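Local structure of Pbp related beta-lactamase (Pyrococcus abyssi, 2QMI) at residues A[249-254]-A[313-318]; A[5-10]-A[32-37]; A[156-161]-A[282-287]. The protein probably works as a serine peptidase of the beta-lactamase and penicillin-binding-protein family, assembling into a self-compartmentalizing octamer. All coordinates share one frame; numbering follows the deposited sequence.

Interaction 1. Residues A[249-254]-A[313-318]; sequences KMYIER and IGYIPE
Tyr251 and Ile252, in the last turn of helix 241-252, pack on Tyr315 of strand 310-316 in a largely buried helix-on-sheet contact within the penicillin-binding-protein and beta-lactamase fold, where strand 310-316 is an inner strand of the antiparallel sheet. Tyr315 contributes the largest share. Its CG lies between the backbone N and the carbonyl carbon (chi1 62°), a position an extended strand can accommodate, and the ring reaches out to the helix. Over one face of that ring comes Tyr251 CB, 4.0 Å from the centroid, a CH-pi contact. The two tyrosine rings are nearly parallel (planes at 25°) but slid apart, so they barely overlap. A flat ring suits this place because it offers a broad surface to the helix, while its hydroxyl bonds to Glu268. Ile252, branched and apolar, fills in nearer the strand backbone, its CG1 3.9 Å from Tyr315 CB. The helix ends here in a Schellman motif: Asp255 N bonds to Met250 O, and inside that bond Arg254 N meets Tyr251 O at 3.0 Å, with Arg254, at positive phi (38°), as the C-prime residue. From this turn the extended arginine chain runs toward the strand end, where NH2 also forms a salt bridge with Glu268, whose other carboxylate oxygen takes Tyr315. Beside this salt bridge, Arg254 NH2 presses tightly on the Pro317 ring, 3.1 Å from CB and 3.4 Å from CG.

Interaction 2. Residues A[5-10]-A[32-37]; sequences KLESFI and VVYAKG
Glu7 reaches from the N-terminal helix to Tyr34 and Lys36 on the edge strand 31-38, spanning backbones whose segment axes come no closer than 11.6 Å. Its CB already points at the strand. The torsion there sets CG anti to the carbonyl carbon (chi1 -49°), and CG passes 3.5 Å from Tyr34 OH. The chain then stays extended and brings the carboxylate up to both partners. OE2 is gripped twice: Tyr34 OH donates to its anti lone pair at 2.8 Å, and Lys36 NZ donates to its syn lone pair at 2.7 Å, the latter a salt bridge. With both lone pairs used, rotation of the carboxylate should be restrained. This is helix-on-sheet packing of the beta-lactamase type of fold, in which the N-terminal helix lies near the C-terminal helix of the domain, here 334-345; Leu6 also touches that helix. Tyrosine suits the strand position because its ring carries a hydroxyl far enough from the strand to meet the glutamate, and OE2 lies at the ring edge, near its plane. The long, flexible Lys36 chain bends at chi3 (-68°) to turn its ammonium onto the same oxygen. Glu7 OE1 instead accepts from a water, which in turn takes a weak bond from Lys36 NZ. Leu6, itself buried, brings CD2 to 4.0 Å from Tyr34 CE2, while Glu7 also packs on Ala141 of a neighbouring subunit.

Interaction 3. Residues A[156-161]-A[282-287]; sequences ERFFYL and EGYGYG
Phe158 and Tyr284 meet through their rings, neither stacked nor edge-to-face: the planes are inclined at 43° and the centroids lie 5.4 Å apart. The side chains run roughly perpendicular to each other, and the leading atom is Phe158 CE1, which comes to 3.7 Å from Tyr284 CG and sits equally near CB, at the root of the ring. Phe158 CZ reaches a little further along, to 3.9 Å from Tyr284 CD1. In Phe158, CG is anti to the backbone N (chi1 -180°), which carries the ring out of its irregular loop toward the strand residue. A purely apolar ring fits here, pressing on the carbon base of the tyrosine, whose hydroxyl goes on to bond His302. Tyr160, two residues later on the loop, approaches Tyr284 quite differently: its CE1 edge faces Tyr284 OH at 4.1 Å, with the oxygen near the ring plane. The hydroxyl of Tyr160 bonds to Ser59 and Lys62, a serine and lysine in an SxxK pattern, so this loop probably lines the active site, with Tyr160 placed much as the tyrosine or serine of the second motif in related enzymes. The ring of His107 meets all three aromatic rings. The loop leads into helix 162-176, with Phe158 also touching strand 272-273, while Tyr284, on strand 283-284 between strands 272-273 and 289-291, leans against Lys62 of helix 61-74.

From the N terminus, interaction 2 closes first, when strand 31-38 returns beside helix 3-16; this short loop is complete before the others begin. The 156-161 loop then opens interaction 3, and helix 241-252 opens interaction 1 before interaction 3 closes at 282-287. Interaction 1 closes last, at 313-318, so the two longer loops cross rather than nest. All three contacts reach the same antiparallel sheet: interaction 2 ties helix 3-16 to its edge strand 31-38, interaction 1 the end of helix 241-252 to inner strand 310-316, interaction 3 the 156-161 loop to strand 283-284 toward the other edge. The centres of interactions 2 and 3 lie 31 Å apart, on opposite sides of the chain's centre.

Interaction 1. Residues A[249-254]-A[313-318]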
loop_
_atom_site.group_PDB
_atom_site.type_symbol
_atom_site.label_atom_id
_atom_site.label_comp_id
_atom_site.label_asym_id
_atom_site.label_seq_id
_atom_site.Cartn_x
_atom_site.Cartn_y
_atom_site.Cartn_z
ATOM N N LYS A 249 -45.535 -17.052 -30.495
ATOM C CA LYS A 249 -46.820 -17.609 -30.930
ATOM C C LYS A 249 -46.898 -17.701 -32.459
ATOM O O LYS A 249 -47.371 -18.691 -33.015
ATOM C CB LYS A 249 -47.959 -16.734 -30.383
ATOM C CG LYS A 249 -49.374 -17.194 -30.708
ATOM C CD LYS A 249 -50.409 -16.275 -30.026
ATOM C CE LYS A 249 -51.856 -16.707 -30.314
ATOM N NZ LYS A 249 -52.126 -18.139 -29.919
ATOM N N MET A 250 -46.409 -16.667 -33.130
ATOM C CA MET A 250 -46.427 -16.631 -34.584
ATOM C C MET A 250 -45.663 -17.811 -35.186
ATOM O O MET A 250 -46.181 -18.513 -36.060
ATOM C CB MET A 250 -45.819 -15.323 -35.093
ATOM C CG MET A 250 -45.985 -15.135 -36.585
ATOM S SD MET A 250 -44.663 -14.173 -37.323
ATOM C CE MET A 250 -43.376 -15.422 -37.390
ATOM N N TYR A 251 -44.431 -18.027 -34.728
ATOM C CA TYR A 251 -43.623 -19.125 -35.250
ATOM C C TYR A 251 -44.259 -20.478 -34.936
ATOM O O TYR A 251 -44.402 -21.327 -35.816
ATOM C CB TYR A 251 -42.201 -19.067 -34.669
ATOM C CG TYR A 251 -41.381 -17.872 -35.126
ATOM C CD1 TYR A 251 -40.835 -17.820 -36.408
ATOM C CD2 TYR A 251 -41.163 -16.789 -34.276
ATOM C CE1 TYR A 251 -40.088 -16.715 -36.834
ATOM C CE2 TYR A 251 -40.420 -15.679 -34.689
ATOM C CZ TYR A 251 -39.888 -15.647 -35.967
ATOM O OH TYR A 251 -39.195 -14.532 -36.382
ATOM N N ILE A 252 -44.649 -20.676 -33.686
ATOM C CA ILE A 252 -45.255 -21.942 -33.278
ATOM C C ILE A 252 -46.463 -22.326 -34.137
ATOM O O ILE A 252 -46.469 -23.380 -34.781
ATOM C CB ILE A 252 -45.704 -21.894 -31.797
ATOM C CG1 ILE A 252 -44.486 -21.758 -30.885
ATOM C CG2 ILE A 252 -46.505 -23.153 -31.445
ATOM C CD1 ILE A 252 -44.842 -21.363 -29.463
ATOM N N GLU A 253 -47.481 -21.469 -34.136
ATOM C CA GLU A 253 -48.708 -21.714 -34.887
ATOM C C GLU A 253 -48.518 -21.447 -36.373
ATOM O O GLU A 253 -49.480 -21.435 -37.146
ATOM C CB GLU A 253 -49.829 -20.829 -34.341
ATOM C CG GLU A 253 -49.950 -20.873 -32.823
ATOM C CD GLU A 253 -51.061 -19.979 -32.297
ATOM O OE1 GLU A 253 -51.134 -18.800 -32.719
ATOM O OE2 GLU A 253 -51.862 -20.451 -31.459
ATOM N N ARG A 254 -47.264 -21.239 -36.761
ATOM C CA ARG A 254 -46.907 -20.963 -38.144
ATOM C C ARG A 254 -47.950 -20.072 -38.792
ATOM O O ARG A 254 -48.429 -20.337 -39.903
ATOM C CB ARG A 254 -46.750 -22.271 -38.913
ATOM C CG ARG A 254 -45.794 -23.239 -38.225
ATOM C CD ARG A 254 -45.262 -24.268 -39.197
ATOM N NE ARG A 254 -44.224 -25.120 -38.617
ATOM C CZ ARG A 254 -43.193 -24.684 -37.891
ATOM N NH1 ARG A 254 -43.045 -23.388 -37.622
ATOM N NH2 ARG A 254 -42.282 -25.547 -37.465
ATOM N N ILE A 313 -34.976 -16.847 -26.190
ATOM C CA ILE A 313 -36.312 -17.250 -26.591
ATOM C C ILE A 313 -36.099 -18.572 -27.302
ATOM O O ILE A 313 -35.068 -18.777 -27.940
ATOM C CB ILE A 313 -37.010 -16.245 -27.577
ATOM C CG1 ILE A 313 -36.271 -16.211 -28.916
ATOM C CG2 ILE A 313 -37.103 -14.856 -26.945
ATOM C CD1 ILE A 313 -37.021 -15.461 -29.999
ATOM N N GLY A 314 -37.058 -19.476 -27.162
ATOM C CA GLY A 314 -36.951 -20.772 -27.801
ATOM C C GLY A 314 -38.320 -21.419 -27.881
ATOM O O GLY A 314 -39.208 -21.121 -27.083
ATOM N N TYR A 315 -38.496 -22.301 -28.853
ATOM C CA TYR A 315 -39.764 -22.987 -29.029
ATOM C C TYR A 315 -39.568 -24.318 -29.745
ATOM O O TYR A 315 -38.583 -24.527 -30.450
ATOM C CB TYR A 315 -40.742 -22.102 -29.820
ATOM C CG TYR A 315 -40.292 -21.759 -31.234
ATOM C CD1 TYR A 315 -39.265 -20.832 -31.466
ATOM C CD2 TYR A 315 -40.874 -22.380 -32.336
ATOM C CE1 TYR A 315 -38.832 -20.538 -32.765
ATOM C CE2 TYR A 315 -40.451 -22.097 -33.632
ATOM C CZ TYR A 315 -39.428 -21.178 -33.842
ATOM O OH TYR A 315 -39.009 -20.926 -35.134
ATOM N N ILE A 316 -40.516 -25.222 -29.545
ATOM C CA ILE A 316 -40.468 -26.529 -30.174
ATOM C C ILE A 316 -41.807 -26.704 -30.879
ATOM O O ILE A 316 -42.780 -27.155 -30.280
ATOM C CB ILE A 316 -40.248 -27.634 -29.114
ATOM C CG1 ILE A 316 -38.919 -27.375 -28.395
ATOM C CG2 ILE A 316 -40.258 -29.015 -29.780
ATOM C CD1 ILE A 316 -38.567 -28.380 -27.316
ATOM N N PRO A 317 -41.868 -26.323 -32.170
ATOM C CA PRO A 317 -43.061 -26.400 -33.022
ATOM C C PRO A 317 -43.779 -27.734 -32.921
ATOM O O PRO A 317 -45.007 -27.776 -32.844
ATOM C CB PRO A 317 -42.500 -26.159 -34.419
ATOM C CG PRO A 317 -41.370 -25.253 -34.165
ATOM C CD PRO A 317 -40.707 -25.890 -32.967
ATOM N N GLU A 318 -43.009 -28.819 -32.929
ATOM C CA GLU A 318 -43.578 -30.162 -32.828
ATOM C C GLU A 318 -44.505 -30.335 -31.628
ATOM O O GLU A 318 -45.584 -30.904 -31.751
ATOM C CB GLU A 318 -42.462 -31.205 -32.737
ATOM C CG GLU A 318 -41.858 -31.612 -34.080
ATOM C CD GLU A 318 -42.785 -32.501 -34.884
ATOM O OE1 GLU A 318 -42.347 -32.997 -35.953
ATOM O OE2 GLU A 318 -43.947 -32.704 -34.454
#

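Interaction 2. Residues A[5-10]-A[32-37]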
loop_
_atom_site.group_PDB
_atom_site.type_symbol
_atom_site.label_atom_id
_atom_site.label_comp_id
_atom_site.label_asym_id
_atom_site.label_seq_id
_atom_site.Cartn_x
_atom_site.Cartn_y
_atom_site.Cartn_z
ATOM N N LYS A 5 -40.942 -26.540 -8.468
ATOM C CA LYS A 5 -39.600 -26.960 -8.831
ATOM C C LYS A 5 -38.923 -25.856 -9.667
ATOM O O LYS A 5 -37.748 -25.534 -9.464
ATOM C CB LYS A 5 -39.700 -28.274 -9.615
ATOM C CG LYS A 5 -38.390 -28.947 -10.004
ATOM C CD LYS A 5 -38.701 -30.328 -10.596
ATOM C CE LYS A 5 -37.495 -30.991 -11.251
ATOM N NZ LYS A 5 -36.434 -31.361 -10.291
ATOM N N LEU A 6 -39.669 -25.259 -10.592
ATOM C CA LEU A 6 -39.105 -24.208 -11.437
ATOM C C LEU A 6 -38.766 -22.929 -10.668
ATOM O O LEU A 6 -37.656 -22.407 -10.780
ATOM C CB LEU A 6 -40.061 -23.874 -12.582
ATOM C CG LEU A 6 -39.598 -22.726 -13.489
ATOM C CD1 LEU A 6 -38.268 -23.078 -14.119
ATOM C CD2 LEU A 6 -40.639 -22.461 -14.560
ATOM N N GLU A 7 -39.718 -22.425 -9.890
ATOM C CA GLU A 7 -39.493 -21.204 -9.124
ATOM C C GLU A 7 -38.360 -21.401 -8.114
ATOM O O GLU A 7 -37.505 -20.525 -7.933
ATOM C CB GLU A 7 -40.782 -20.789 -8.409
ATOM C CG GLU A 7 -41.999 -20.788 -9.319
ATOM C CD GLU A 7 -43.170 -19.993 -8.761
ATOM O OE1 GLU A 7 -43.445 -20.080 -7.545
ATOM O OE2 GLU A 7 -43.828 -19.282 -9.550
ATOM N N SER A 8 -38.360 -22.560 -7.460
ATOM C CA SER A 8 -37.331 -22.893 -6.483
ATOM C C SER A 8 -35.969 -22.769 -7.167
ATOM O O SER A 8 -35.057 -22.104 -6.671
ATOM C CB SER A 8 -37.535 -24.328 -5.984
ATOM O OG SER A 8 -36.814 -24.572 -4.790
ATOM N N PHE A 9 -35.849 -23.411 -8.321
ATOM C CA PHE A 9 -34.617 -23.389 -9.097
ATOM C C PHE A 9 -34.182 -21.961 -9.422
ATOM O O PHE A 9 -33.025 -21.583 -9.214
ATOM C CB PHE A 9 -34.824 -24.169 -10.402
ATOM C CG PHE A 9 -33.744 -23.950 -11.426
ATOM C CD1 PHE A 9 -32.483 -24.511 -11.261
ATOM C CD2 PHE A 9 -33.998 -23.188 -12.564
ATOM C CE1 PHE A 9 -31.493 -24.319 -12.218
ATOM C CE2 PHE A 9 -33.019 -22.992 -13.522
ATOM C CZ PHE A 9 -31.764 -23.559 -13.352
ATOM N N ILE A 10 -35.123 -21.178 -9.942
ATOM C CA ILE A 10 -34.859 -19.797 -10.326
ATOM C C ILE A 10 -34.342 -18.918 -9.192
ATOM O O ILE A 10 -33.358 -18.200 -9.365
ATOM C CB ILE A 10 -36.126 -19.161 -10.947
ATOM C CG1 ILE A 10 -36.429 -19.852 -12.285
ATOM C CG2 ILE A 10 -35.938 -17.659 -11.135
ATOM C CD1 ILE A 10 -37.770 -19.476 -12.895
ATOM N N VAL A 32 -50.441 -18.311 -23.312
ATOM C CA VAL A 32 -49.388 -18.056 -22.342
ATOM C C VAL A 32 -50.010 -18.687 -21.098
ATOM O O VAL A 32 -51.050 -18.219 -20.626
ATOM C CB VAL A 32 -49.201 -16.527 -22.121
ATOM C CG1 VAL A 32 -48.245 -16.269 -20.968
ATOM C CG2 VAL A 32 -48.685 -15.878 -23.407
ATOM N N VAL A 33 -49.405 -19.755 -20.584
ATOM C CA VAL A 33 -49.957 -20.443 -19.414
ATOM C C VAL A 33 -49.227 -20.132 -18.111
ATOM O O VAL A 33 -49.623 -20.607 -17.042
ATOM C CB VAL A 33 -49.938 -21.989 -19.609
ATOM C CG1 VAL A 33 -50.605 -22.360 -20.936
ATOM C CG2 VAL A 33 -48.518 -22.510 -19.562
ATOM N N TYR A 34 -48.165 -19.335 -18.199
ATOM C CA TYR A 34 -47.371 -18.991 -17.027
ATOM C C TYR A 34 -46.443 -17.824 -17.336
ATOM O O TYR A 34 -45.652 -17.880 -18.274
ATOM C CB TYR A 34 -46.540 -20.197 -16.593
ATOM C CG TYR A 34 -45.612 -19.922 -15.432
ATOM C CD1 TYR A 34 -46.110 -19.752 -14.137
ATOM C CD2 TYR A 34 -44.235 -19.827 -15.627
ATOM C CE1 TYR A 34 -45.254 -19.498 -13.061
ATOM C CE2 TYR A 34 -43.373 -19.573 -14.559
ATOM C CZ TYR A 34 -43.888 -19.411 -13.280
ATOM O OH TYR A 34 -43.028 -19.181 -12.224
ATOM N N ALA A 35 -46.557 -16.768 -16.543
ATOM C CA ALA A 35 -45.735 -15.578 -16.708
ATOM C C ALA A 35 -45.422 -15.074 -15.314
ATOM O O ALA A 35 -46.314 -14.968 -14.468
ATOM C CB ALA A 35 -46.487 -14.514 -17.505
ATOM N N LYS A 36 -44.158 -14.759 -15.067
ATOM C CA LYS A 36 -43.786 -14.290 -13.748
ATOM C C LYS A 36 -42.453 -13.556 -13.749
ATOM O O LYS A 36 -41.594 -13.800 -14.600
ATOM C CB LYS A 36 -43.733 -15.486 -12.789
ATOM C CG LYS A 36 -43.630 -15.124 -11.318
ATOM C CD LYS A 36 -44.037 -16.307 -10.424
ATOM C CE LYS A 36 -45.537 -16.604 -10.543
ATOM N NZ LYS A 36 -46.005 -17.698 -9.621
ATOM N N GLY A 37 -42.305 -12.646 -12.793
ATOM C CA GLY A 37 -41.081 -11.888 -12.651
ATOM C C GLY A 37 -40.475 -12.231 -11.300
ATOM O O GLY A 37 -41.203 -12.586 -10.371
HETATM O O HOH W 1 -45.569 -18.417 -6.239
#

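Interaction 3. Residues A[156-161]-A[282-287]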
loop_
_atom_site.group_PDB
_atom_site.type_symbol
_atom_site.label_atom_id
_atom_site.label_comp_id
_atom_site.label_asym_id
_atom_site.label_seq_id
_atom_site.Cartn_x
_atom_site.Cartn_y
_atom_site.Cartn_z
ATOM N N GLU A 156 -18.341 -21.285 -46.843
ATOM C CA GLU A 156 -17.541 -22.426 -46.415
ATOM C C GLU A 156 -17.445 -22.565 -44.894
ATOM O O GLU A 156 -17.360 -23.683 -44.386
ATOM C CB GLU A 156 -16.128 -22.357 -47.023
ATOM C CG GLU A 156 -16.112 -22.292 -48.560
ATOM C CD GLU A 156 -14.727 -22.510 -49.168
ATOM O OE1 GLU A 156 -13.731 -22.030 -48.583
ATOM O OE2 GLU A 156 -14.638 -23.154 -50.244
ATOM N N ARG A 157 -17.464 -21.451 -44.161
ATOM C CA ARG A 157 -17.359 -21.521 -42.700
ATOM C C ARG A 157 -18.260 -20.566 -41.925
ATOM O O ARG A 157 -18.724 -19.557 -42.450
ATOM C CB ARG A 157 -15.901 -21.312 -42.256
ATOM C CG ARG A 157 -14.995 -22.494 -42.568
ATOM C CD ARG A 157 -13.578 -22.271 -42.083
ATOM N NE ARG A 157 -13.486 -22.128 -40.635
ATOM C CZ ARG A 157 -12.334 -22.023 -39.974
ATOM N NH1 ARG A 157 -11.184 -22.052 -40.641
ATOM N NH2 ARG A 157 -12.328 -21.878 -38.650
ATOM N N PHE A 158 -18.488 -20.901 -40.658
ATOM C CA PHE A 158 -19.335 -20.109 -39.777
ATOM C C PHE A 158 -18.532 -19.252 -38.797
ATOM O O PHE A 158 -17.718 -19.757 -38.031
ATOM C CB PHE A 158 -20.275 -21.040 -38.996
ATOM C CG PHE A 158 -21.212 -20.322 -38.051
ATOM C CD1 PHE A 158 -22.411 -19.788 -38.508
ATOM C CD2 PHE A 158 -20.881 -20.167 -36.705
ATOM C CE1 PHE A 158 -23.268 -19.109 -37.643
ATOM C CE2 PHE A 158 -21.738 -19.484 -35.828
ATOM C CZ PHE A 158 -22.932 -18.955 -36.304
ATOM N N PHE A 159 -18.756 -17.946 -38.844
ATOM C CA PHE A 159 -18.113 -17.005 -37.935
ATOM C C PHE A 159 -19.228 -16.040 -37.545
ATOM O O PHE A 159 -19.754 -15.334 -38.397
ATOM C CB PHE A 159 -16.982 -16.223 -38.631
ATOM C CG PHE A 159 -15.754 -17.043 -38.941
ATOM C CD1 PHE A 159 -14.938 -17.522 -37.918
ATOM C CD2 PHE A 159 -15.405 -17.331 -40.262
ATOM C CE1 PHE A 159 -13.798 -18.271 -38.204
ATOM C CE2 PHE A 159 -14.257 -18.085 -40.558
ATOM C CZ PHE A 159 -13.458 -18.553 -39.526
ATOM N N TYR A 160 -19.602 -16.023 -36.269
ATOM C CA TYR A 160 -20.653 -15.129 -35.806
ATOM C C TYR A 160 -20.192 -13.695 -36.047
ATOM O O TYR A 160 -19.223 -13.228 -35.445
ATOM C CB TYR A 160 -20.926 -15.353 -34.322
ATOM C CG TYR A 160 -22.213 -14.734 -33.820
ATOM C CD1 TYR A 160 -23.448 -15.280 -34.152
ATOM C CD2 TYR A 160 -22.189 -13.617 -32.993
ATOM C CE1 TYR A 160 -24.627 -14.730 -33.666
ATOM C CE2 TYR A 160 -23.357 -13.057 -32.507
ATOM C CZ TYR A 160 -24.572 -13.618 -32.843
ATOM O OH TYR A 160 -25.731 -13.068 -32.341
ATOM N N LEU A 161 -20.887 -13.005 -36.944
ATOM C CA LEU A 161 -20.535 -11.639 -37.304
ATOM C C LEU A 161 -21.684 -10.656 -37.085
ATOM O O LEU A 161 -22.648 -10.646 -37.854
ATOM C CB LEU A 161 -20.116 -11.606 -38.772
ATOM C CG LEU A 161 -19.656 -10.279 -39.377
ATOM C CD1 LEU A 161 -18.360 -9.837 -38.713
ATOM C CD2 LEU A 161 -19.463 -10.451 -40.876
ATOM N N GLU A 282 -26.101 -29.019 -33.533
ATOM C CA GLU A 282 -26.829 -27.764 -33.682
ATOM C C GLU A 282 -26.205 -26.939 -34.803
ATOM O O GLU A 282 -24.996 -26.981 -35.016
ATOM C CB GLU A 282 -26.829 -26.958 -32.372
ATOM C CG GLU A 282 -25.663 -27.209 -31.456
ATOM C CD GLU A 282 -25.895 -28.387 -30.517
ATOM O OE1 GLU A 282 -26.893 -28.369 -29.761
ATOM O OE2 GLU A 282 -25.068 -29.323 -30.531
ATOM N N GLY A 283 -27.044 -26.200 -35.524
ATOM C CA GLY A 283 -26.567 -25.378 -36.619
ATOM C C GLY A 283 -27.196 -23.997 -36.607
ATOM O O GLY A 283 -27.768 -23.574 -35.598
ATOM N N TYR A 284 -27.092 -23.287 -37.724
ATOM C CA TYR A 284 -27.648 -21.948 -37.821
ATOM C C TYR A 284 -28.572 -21.815 -39.026
ATOM O O TYR A 284 -28.250 -22.266 -40.126
ATOM C CB TYR A 284 -26.521 -20.904 -37.930
ATOM C CG TYR A 284 -26.882 -19.546 -37.349
ATOM C CD1 TYR A 284 -26.808 -19.313 -35.975
ATOM C CD2 TYR A 284 -27.321 -18.501 -38.170
ATOM C CE1 TYR A 284 -27.165 -18.074 -35.426
ATOM C CE2 TYR A 284 -27.684 -17.256 -37.634
ATOM C CZ TYR A 284 -27.605 -17.053 -36.262
ATOM O OH TYR A 284 -27.978 -15.842 -35.720
ATOM N N GLY A 285 -29.729 -21.203 -38.791
ATOM C CA GLY A 285 -30.695 -20.965 -39.845
ATOM C C GLY A 285 -30.660 -19.474 -40.135
ATOM O O GLY A 285 -29.590 -18.923 -40.369
ATOM N N TYR A 286 -31.810 -18.809 -40.124
ATOM C CA TYR A 286 -31.835 -17.368 -40.370
ATOM C C TYR A 286 -32.103 -16.598 -39.068
ATOM O O TYR A 286 -33.256 -16.449 -38.649
ATOM C CB TYR A 286 -32.896 -17.016 -41.419
ATOM C CG TYR A 286 -32.557 -17.460 -42.830
ATOM C CD1 TYR A 286 -31.254 -17.815 -43.182
ATOM C CD2 TYR A 286 -33.536 -17.493 -43.823
ATOM C CE1 TYR A 286 -30.938 -18.192 -44.483
ATOM C CE2 TYR A 286 -33.232 -17.867 -45.126
ATOM C CZ TYR A 286 -31.933 -18.216 -45.453
ATOM O OH TYR A 286 -31.627 -18.591 -46.751
ATOM N N GLY A 287 -31.031 -16.112 -38.438
ATOM C CA GLY A 287 -31.169 -15.377 -37.188
ATOM C C GLY A 287 -31.802 -16.290 -36.155
ATOM O O GLY A 287 -32.564 -15.859 -35.292
#